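Local coordinates for protein chaperone CupB2 (Pseudomonas aeruginosa, PDB 3Q48) that probably acts as a periplasmic chaperone in fimbria biogenesis, helping to fold pilus subunits, as in other immunoglobulin-like chaperones of this family, at residues 52-55 with 56-60; 63-66 with 67-71. All coordinates share one frame; numbering follows the deposited sequence.

Interaction 1: residues 52-55 with 56-60; sequences NTSG and TPVLA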
loop_
_atom_site.group_PDB
_atom_site.type_symbol
_atom_site.label_atom_id
_atom_site.label_comp_id
_atom_site.label_asym_id
_atom_site.label_seq_id
_atom_site.Cartn_x
_atom_site.Cartn_y
_atom_site.Cartn_z
ATOM N N ASN A 52 21.107 -2.947 -1.122
ATOM C CA ASN A 52 21.976 -2.032 -0.401
ATOM C C ASN A 52 22.750 -1.258 -1.458
ATOM O O ASN A 52 23.643 -1.798 -2.147
ATOM C CB ASN A 52 22.880 -2.810 0.545
ATOM C CG ASN A 52 23.921 -1.968 1.178
ATOM O OD1 ASN A 52 23.956 -0.765 0.968
ATOM N ND2 ASN A 52 24.806 -2.594 1.962
ATOM N N THR A 53 22.371 0.007 -1.629
ATOM C CA THR A 53 22.922 0.766 -2.755
ATOM C C THR A 53 24.273 1.426 -2.426
ATOM O O THR A 53 25.054 1.759 -3.334
ATOM C CB THR A 53 21.888 1.740 -3.361
ATOM O OG1 THR A 53 22.267 2.036 -4.707
ATOM C CG2 THR A 53 21.757 3.018 -2.523
ATOM N N SER A 54 24.556 1.534 -1.123
ATOM C CA SER A 54 25.812 2.085 -0.603
ATOM C C SER A 54 27.069 1.166 -0.713
ATOM O O SER A 54 27.024 0.052 -1.287
ATOM C CB SER A 54 25.594 2.502 0.849
ATOM O OG SER A 54 25.709 1.383 1.703
ATOM N N GLY A 55 28.183 1.637 -0.158
ATOM C CA GLY A 55 29.452 0.932 -0.258
ATOM C C GLY A 55 29.849 0.201 1.011
ATOM O O GLY A 55 30.936 -0.389 1.046
ATOM N N THR A 56 28.993 0.256 2.049
ATOM C CA THR A 56 29.199 -0.484 3.324
ATOM C C THR A 56 28.116 -1.544 3.569
ATOM O O THR A 56 26.957 -1.324 3.244
ATOM C CB THR A 56 29.228 0.458 4.599
ATOM O OG1 THR A 56 28.035 1.236 4.658
ATOM C CG2 THR A 56 30.394 1.391 4.574
ATOM N N PRO A 57 28.471 -2.683 4.190
ATOM C CA PRO A 57 27.371 -3.597 4.630
ATOM C C PRO A 57 26.385 -2.962 5.638
ATOM O O PRO A 57 26.777 -2.121 6.432
ATOM C CB PRO A 57 28.114 -4.775 5.290
ATOM C CG PRO A 57 29.511 -4.262 5.565
ATOM C CD PRO A 57 29.805 -3.221 4.503
ATOM N N VAL A 58 25.124 -3.385 5.610
ATOM C CA VAL A 58 24.114 -2.906 6.528
ATOM C C VAL A 58 23.333 -4.095 7.016
ATOM O O VAL A 58 23.205 -5.087 6.288
ATOM C CB VAL A 58 23.121 -1.971 5.826
ATOM C CG1 VAL A 58 23.857 -0.953 4.971
ATOM C CG2 VAL A 58 22.162 -2.753 4.956
ATOM N N LEU A 59 22.796 -4.003 8.233
ATOM C CA LEU A 59 21.817 -4.978 8.688
ATOM C C LEU A 59 20.424 -4.495 8.375
ATOM O O LEU A 59 20.064 -3.338 8.617
ATOM C CB LEU A 59 21.938 -5.302 10.188
ATOM C CG LEU A 59 23.209 -5.927 10.767
ATOM C CD1 LEU A 59 23.152 -6.083 12.313
ATOM C CD2 LEU A 59 23.538 -7.227 10.111
ATOM N N ALA A 60 19.622 -5.398 7.841
ATOM C CA ALA A 60 18.244 -5.085 7.546
ATOM C C ALA A 60 17.342 -5.918 8.443
ATOM O O ALA A 60 17.389 -7.134 8.388
ATOM C CB ALA A 60 17.938 -5.361 6.083
#

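Interaction 2: residues 63-66 with 67-71; sequences WIDD and GRQDV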
loop_
_atom_site.group_PDB
_atom_site.type_symbol
_atom_site.label_atom_id
_atom_site.label_comp_id
_atom_site.label_asym_id
_atom_site.label_seq_id
_atom_site.Cartn_x
_atom_site.Cartn_y
_atom_site.Cartn_z
ATOM N N TRP A 63 9.849 -6.933 9.561
ATOM C CA TRP A 63 8.748 -7.416 10.406
ATOM C C TRP A 63 7.461 -6.829 9.869
ATOM O O TRP A 63 7.477 -5.741 9.257
ATOM C CB TRP A 63 8.944 -7.055 11.914
ATOM C CG TRP A 63 8.648 -5.648 12.327
ATOM C CD1 TRP A 63 7.479 -5.180 12.844
ATOM C CD2 TRP A 63 9.538 -4.522 12.285
ATOM N NE1 TRP A 63 7.580 -3.837 13.137
ATOM C CE2 TRP A 63 8.825 -3.404 12.793
ATOM C CE3 TRP A 63 10.864 -4.343 11.851
ATOM C CZ2 TRP A 63 9.372 -2.133 12.862
ATOM C CZ3 TRP A 63 11.426 -3.074 11.929
ATOM C CH2 TRP A 63 10.675 -1.978 12.440
ATOM N N ILE A 64 6.357 -7.525 10.144
ATOM C CA ILE A 64 5.031 -7.126 9.716
ATOM C C ILE A 64 4.130 -6.729 10.862
ATOM O O ILE A 64 4.080 -7.413 11.896
ATOM C CB ILE A 64 4.384 -8.257 8.871
ATOM C CG1 ILE A 64 5.102 -8.330 7.500
ATOM C CG2 ILE A 64 2.930 -7.999 8.637
ATOM C CD1 ILE A 64 5.239 -9.647 7.053
ATOM N N ASP A 65 3.420 -5.618 10.688
ATOM C CA ASP A 65 2.392 -5.274 11.642
ATOM C C ASP A 65 1.020 -5.079 10.966
ATOM O O ASP A 65 0.922 -5.220 9.762
ATOM C CB ASP A 65 2.843 -4.122 12.551
ATOM C CG ASP A 65 2.856 -2.780 11.859
ATOM O OD1 ASP A 65 1.785 -2.304 11.436
ATOM O OD2 ASP A 65 3.941 -2.175 11.790
ATOM N N ASP A 66 -0.032 -4.828 11.741
ATOM C CA ASP A 66 -1.389 -4.766 11.186
ATOM C C ASP A 66 -1.907 -3.356 11.234
ATOM O O ASP A 66 -3.101 -3.158 11.112
ATOM C CB ASP A 66 -2.348 -5.675 11.962
ATOM C CG ASP A 66 -2.495 -5.247 13.448
ATOM O OD1 ASP A 66 -1.864 -4.236 13.863
ATOM O OD2 ASP A 66 -3.231 -5.924 14.202
ATOM N N GLY A 67 -1.004 -2.399 11.443
ATOM C CA GLY A 67 -1.277 -0.940 11.440
ATOM C C GLY A 67 -0.888 -0.244 12.745
ATOM O O GLY A 67 -0.627 0.962 12.774
ATOM N N ARG A 68 -0.888 -1.003 13.841
ATOM C CA ARG A 68 -0.363 -0.553 15.133
ATOM C C ARG A 68 1.176 -0.567 15.116
ATOM O O ARG A 68 1.785 -1.637 14.967
ATOM C CB ARG A 68 -0.860 -1.482 16.233
ATOM C CG ARG A 68 -2.318 -1.719 16.214
ATOM C CD ARG A 68 -2.806 -2.117 17.598
ATOM N NE ARG A 68 -3.038 -3.560 17.756
ATOM C CZ ARG A 68 -3.326 -4.149 18.929
ATOM N NH1 ARG A 68 -3.398 -3.430 20.055
ATOM N NH2 ARG A 68 -3.528 -5.466 18.995
ATOM N N GLN A 69 1.796 0.604 15.271
ATOM C CA GLN A 69 3.272 0.745 15.245
ATOM C C GLN A 69 3.789 1.069 16.614
ATOM O O GLN A 69 4.967 1.403 16.799
ATOM C CB GLN A 69 3.681 1.927 14.395
ATOM C CG GLN A 69 2.994 2.021 13.076
ATOM C CD GLN A 69 3.665 3.052 12.257
ATOM O OE1 GLN A 69 4.895 3.172 12.323
ATOM N NE2 GLN A 69 2.897 3.830 11.502
ATOM N N ASP A 70 2.897 1.017 17.581
ATOM C CA ASP A 70 3.185 1.606 18.853
ATOM C C ASP A 70 3.246 0.503 19.916
ATOM O O ASP A 70 3.147 0.795 21.112
ATOM C CB ASP A 70 2.104 2.622 19.156
ATOM C CG ASP A 70 0.821 1.963 19.577
ATOM O OD1 ASP A 70 0.744 1.607 20.777
ATOM O OD2 ASP A 70 -0.098 1.780 18.734
ATOM N N VAL A 71 3.409 -0.749 19.470
ATOM C CA VAL A 71 3.493 -1.905 20.353
ATOM C C VAL A 71 4.418 -2.966 19.779
ATOM O O VAL A 71 4.543 -3.093 18.573
ATOM C CB VAL A 71 2.115 -2.518 20.604
ATOM C CG1 VAL A 71 1.400 -1.774 21.741
ATOM C CG2 VAL A 71 1.285 -2.447 19.347
#

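Interaction 1: residues 52-55 with 56-60
The side-chain amide of Asn52 reaches across a turn to the backbone of Thr56 and the side chain of Val58. The turn links strands 45-52 and 58-65 in the immunoglobulin-like, PapD-type N-terminal domain. Within it lie an Asx turn at Asn52 and an ST turn at Ser54, each closed by a weak bond. The two ends of the amide do different work. Asn52 CG stands anti to its own N (chi1 172°), which carries the amide across the mouth of the turn. ND2 donates to Thr56 O at 2.8 Å, and the bond is nearly straight at 173°. Thr56 O lies in the amide plane, but the donor sits 27° off the carbonyl plane of Thr56. ND2 also donates to Val89 O of strand 80-89, so two acceptors grip one nitrogen, which fixes the rotation of the amide about chi2. OD1 faces into the turn. Ser54 OG donates to it at 2.9 Å, in the carbonyl plane and on a lone pair. Ser54 N adds a weak bond to the same Asn52 OD1 at 3.2 Å, which closes the Asx turn. Ser54 OG in turn accepts a weak, long bond from Thr56 N at 3.5 Å, closing the ST turn. Amide, hydroxyl and backbone are thus wired in series. The backbone of Asn52 also bonds to Gly93, at the start of strand 93-101, and that of Ser54 to Asn92. Val58 comes at the amide from the opposite direction, and its two methyls approach the nitrogen end: Asn52 ND2 lies 3.6 Å from Val58 CG1 and 4.0 Å from Val58 CG2.

Interaction 2: residues 63-66 with 67-71
Asp65 and Asp66 both hold CG between the backbone N and the carbonyl carbon, with chi1 at 74° and 62°. These rotations turn OD1 of each carboxylate toward a backbone N-H two residues on: Asp65 to Gly67, Asp66 to Arg68. An Asx turn at Asp65 overlaps a weaker one at Asp66. In the first, Gly67 N donates to Asp65 OD1 at 2.8 Å, with a bent N-H...O angle of 147°. OD1 takes the hydrogen on its anti lone pair, on the side away from OD2. In the second, Arg68 N makes a weak, long bond to Asp66 OD1 at 3.4 Å. Gly67 has a positive phi that glycine accepts readily, and the chain bends there. Arg68 CG packs 3.5 Å from Asp66 OD1. The same oxygen lies near the guanidinium plane, at its edge, but Arg68 NE stays 4.1 Å from Asp66 OD1, beyond a salt bridge. Attraction between the two charges is probably modest. The other oxygen of Asp65 serves the sheet: OD2 forms a salt bridge with Arg139 and a hydrogen bond with Asn117. That carboxylate thus ties the end of strand 58-65 to its neighbour 112-121 and, one strand farther on, to 136-145.

Interactions 1 and 2 sit at the two ends of strand 58-65, with centres about 25 Å apart. Interaction 1 leads the chain into the strand, and interaction 2 leads it out. Both contain Asx turns, but interaction 1 spans its turn with an amide N-H while interaction 2 uses carboxylate oxygens alone. Both tie the turn to other strands: interaction 1 to strand 80-89 on one side of 58-65, interaction 2 to 112-121 on the other side and to 136-145 beyond it. Interaction 1 lies farther out, its centre about 25 Å from that of the chain, against about 14 Å for interaction 2. The assembly is a single chain, so neither contact is seen against a bound pilus subunit.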